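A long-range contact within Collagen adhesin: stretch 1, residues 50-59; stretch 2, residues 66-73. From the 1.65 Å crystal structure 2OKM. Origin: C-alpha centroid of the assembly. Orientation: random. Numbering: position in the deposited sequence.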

# COMPACT_ATOMS: atom_id res chain seq x y z
N ASN A 50 6.53 -5.62 9.48
CA ASN A 50 7.66 -6.41 9.00
C ASN A 50 8.25 -5.59 7.84
O ASN A 50 7.85 -5.73 6.69
CB ASN A 50 7.18 -7.78 8.51
CG ASN A 50 6.56 -8.61 9.62
OD1 ASN A 50 5.76 -9.52 9.37
ND2 ASN A 50 6.93 -8.32 10.86
N LYS A 51 9.21 -4.72 8.16
CA LYS A 51 9.81 -3.83 7.17
C LYS A 51 10.50 -4.49 5.98
O LYS A 51 10.74 -3.83 4.97
CB LYS A 51 10.80 -2.88 7.85
CG LYS A 51 10.15 -1.94 8.84
CD LYS A 51 11.17 -0.98 9.40
CE LYS A 51 10.56 -0.05 10.42
NZ LYS A 51 11.58 0.91 10.92
N GLU A 52 10.83 -5.77 6.10
CA GLU A 52 11.50 -6.47 5.00
C GLU A 52 10.54 -7.34 4.20
O GLU A 52 10.97 -8.11 3.34
CB GLU A 52 12.63 -7.34 5.55
CG GLU A 52 13.65 -6.58 6.40
CD GLU A 52 14.72 -7.49 6.97
OE1 GLU A 52 14.37 -8.44 7.70
OE2 GLU A 52 15.91 -7.25 6.70
N SER A 53 9.25 -7.21 4.47
CA SER A 53 8.24 -8.04 3.79
C SER A 53 7.61 -7.49 2.52
O SER A 53 6.88 -8.20 1.83
CB SER A 53 7.11 -8.38 4.78
OG SER A 53 6.33 -7.23 5.06
N PHE A 54 7.87 -6.23 2.20
CA PHE A 54 7.25 -5.61 1.04
C PHE A 54 7.56 -6.18 -0.34
O PHE A 54 8.71 -6.45 -0.67
CB PHE A 54 7.59 -4.11 0.99
CG PHE A 54 6.89 -3.30 2.04
CD1 PHE A 54 7.27 -3.37 3.38
CD2 PHE A 54 5.85 -2.44 1.69
CE1 PHE A 54 6.63 -2.60 4.35
CE2 PHE A 54 5.21 -1.66 2.65
CZ PHE A 54 5.59 -1.75 3.98
N THR A 55 6.51 -6.37 -1.14
CA THR A 55 6.67 -6.82 -2.52
C THR A 55 5.71 -5.96 -3.33
O THR A 55 4.67 -5.53 -2.83
CB THR A 55 6.36 -8.32 -2.75
OG1 THR A 55 4.97 -8.59 -2.51
CG2 THR A 55 7.22 -9.19 -1.85
N PHE A 56 6.08 -5.71 -4.58
CA PHE A 56 5.27 -4.88 -5.46
C PHE A 56 4.84 -5.62 -6.72
O PHE A 56 5.67 -6.09 -7.49
CB PHE A 56 6.04 -3.61 -5.83
CG PHE A 56 6.36 -2.73 -4.66
CD1 PHE A 56 7.37 -3.08 -3.76
CD2 PHE A 56 5.65 -1.55 -4.44
CE1 PHE A 56 7.66 -2.28 -2.66
CE2 PHE A 56 5.94 -0.73 -3.34
CZ PHE A 56 6.95 -1.10 -2.45
N ASP A 57 3.52 -5.70 -6.91
CA ASP A 57 2.87 -6.36 -8.04
C ASP A 57 2.52 -5.21 -8.99
O ASP A 57 1.51 -4.53 -8.81
CB ASP A 57 1.60 -7.04 -7.51
CG ASP A 57 0.82 -7.77 -8.57
OD1 ASP A 57 1.12 -7.62 -9.77
OD2 ASP A 57 -0.12 -8.50 -8.18
N ILE A 58 3.38 -5.00 -10.00
CA ILE A 58 3.23 -3.89 -10.94
C ILE A 58 2.75 -4.31 -12.31
O ILE A 58 3.36 -5.16 -12.96
CB ILE A 58 4.58 -3.15 -11.07
CG1 ILE A 58 5.17 -2.92 -9.68
CG2 ILE A 58 4.40 -1.82 -11.79
CD1 ILE A 58 6.52 -2.24 -9.70
N VAL A 59 1.65 -3.71 -12.77
CA VAL A 59 1.07 -4.08 -14.05
C VAL A 59 0.63 -2.94 -14.96
O VAL A 59 0.00 -1.98 -14.51
CB VAL A 59 -0.17 -4.99 -13.83
CG1 VAL A 59 -0.75 -5.43 -15.17
CG2 VAL A 59 0.20 -6.21 -12.99
N TYR A 66 6.79 -8.44 -10.54
CA TYR A 66 6.63 -8.65 -9.11
C TYR A 66 8.04 -8.45 -8.58
O TYR A 66 8.91 -9.30 -8.77
CB TYR A 66 6.14 -10.07 -8.81
CG TYR A 66 4.66 -10.30 -9.08
CD1 TYR A 66 3.73 -10.33 -8.03
CD2 TYR A 66 4.20 -10.53 -10.37
CE1 TYR A 66 2.37 -10.59 -8.28
CE2 TYR A 66 2.85 -10.79 -10.63
CZ TYR A 66 1.95 -10.82 -9.58
OH TYR A 66 0.62 -11.11 -9.86
N ILE A 67 8.27 -7.32 -7.92
CA ILE A 67 9.59 -6.99 -7.42
C ILE A 67 9.65 -6.63 -5.93
O ILE A 67 8.63 -6.37 -5.30
CB ILE A 67 10.19 -5.82 -8.23
CG1 ILE A 67 9.32 -4.57 -8.07
CG2 ILE A 67 10.24 -6.21 -9.71
CD1 ILE A 67 9.81 -3.37 -8.87
N SER A 68 10.87 -6.62 -5.40
CA SER A 68 11.11 -6.30 -4.00
C SER A 68 11.15 -4.79 -3.81
O SER A 68 11.14 -4.03 -4.77
CB SER A 68 12.45 -6.88 -3.55
OG SER A 68 13.50 -6.23 -4.24
N LEU A 69 11.20 -4.37 -2.55
CA LEU A 69 11.27 -2.95 -2.22
C LEU A 69 12.56 -2.35 -2.78
O LEU A 69 12.56 -1.26 -3.34
CB LEU A 69 11.23 -2.76 -0.70
CG LEU A 69 11.41 -1.35 -0.16
CD1 LEU A 69 10.34 -0.42 -0.72
CD2 LEU A 69 11.34 -1.39 1.36
N ALA A 70 13.67 -3.07 -2.61
CA ALA A 70 14.95 -2.59 -3.12
C ALA A 70 14.88 -2.39 -4.63
O ALA A 70 15.36 -1.39 -5.15
CB ALA A 70 16.06 -3.58 -2.76
N GLU A 71 14.26 -3.34 -5.33
CA GLU A 71 14.12 -3.26 -6.78
C GLU A 71 13.17 -2.13 -7.17
O GLU A 71 13.40 -1.43 -8.16
CB GLU A 71 13.63 -4.61 -7.33
CG GLU A 71 14.70 -5.70 -7.27
CD GLU A 71 14.16 -7.12 -7.43
OE1 GLU A 71 14.98 -8.05 -7.56
OE2 GLU A 71 12.93 -7.31 -7.41
N PHE A 72 12.12 -1.95 -6.39
CA PHE A 72 11.13 -0.90 -6.61
C PHE A 72 11.84 0.46 -6.62
O PHE A 72 11.60 1.31 -7.47
CB PHE A 72 10.09 -0.95 -5.47
CG PHE A 72 9.08 0.17 -5.49
CD1 PHE A 72 8.01 0.15 -6.38
CD2 PHE A 72 9.18 1.22 -4.59
CE1 PHE A 72 7.05 1.17 -6.36
CE2 PHE A 72 8.23 2.24 -4.56
CZ PHE A 72 7.16 2.22 -5.45
N GLU A 73 12.74 0.64 -5.66
CA GLU A 73 13.48 1.89 -5.56
C GLU A 73 14.60 2.00 -6.60
O GLU A 73 14.78 3.05 -7.21
CB GLU A 73 14.04 2.04 -4.15
CG GLU A 73 12.95 2.24 -3.11
CD GLU A 73 13.50 2.39 -1.70
OE1 GLU A 73 12.79 2.97 -0.86
OE2 GLU A 73 14.62 1.91 -1.44
O HOH W 1 11.26 -6.28 -0.18
O HOH W 2 -0.48 -9.11 -11.46

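Strand 55-59 and the strand at 66-68 run antiparallel and are joined through one reciprocal backbone pair: F56 N donates to I67 O (2.7 Å) and I67 N to F56 O (2.9 Å), so the N and O of both residues are satisfied. The same carbonyls receive CA-H...O contacts, T55 CA to I67 O at 3.4 Å and Y66 CA to F56 O at 3.2 Å. Beyond the ladder, where F54 O and L69 N stand 3.7 Å apart, water 1 bridges them from the side, donating to F54 O (2.6 Å) and accepting from L69 N (3.0 Å). S68 caps the helix: its OG accepts from E71 N (3.2 Å), while E71 OE2 accepts from S68 N (3.0 Å). Short serine and longer glutamate thus satisfy each other's amides.

F56 and I67 share the apolar face of the ladder. The buried F56 ring lies in an offset stack on F72 (centroids 3.9 Å, planes at 10°), with L69 CD1 3.8 Å from F56 CE1; I58 CD1 meets I67 CD1 at 3.6 Å. These side chains carry no donor or acceptor, which suits them to a buried cluster where no water is needed to satisfy them. On the other face, D57 OD1 lies over the Y66 ring and accepts from water 2 (2.8 Å), which also bonds Y66 OH (2.8 Å); D57 OD2 is satisfied elsewhere in the structure.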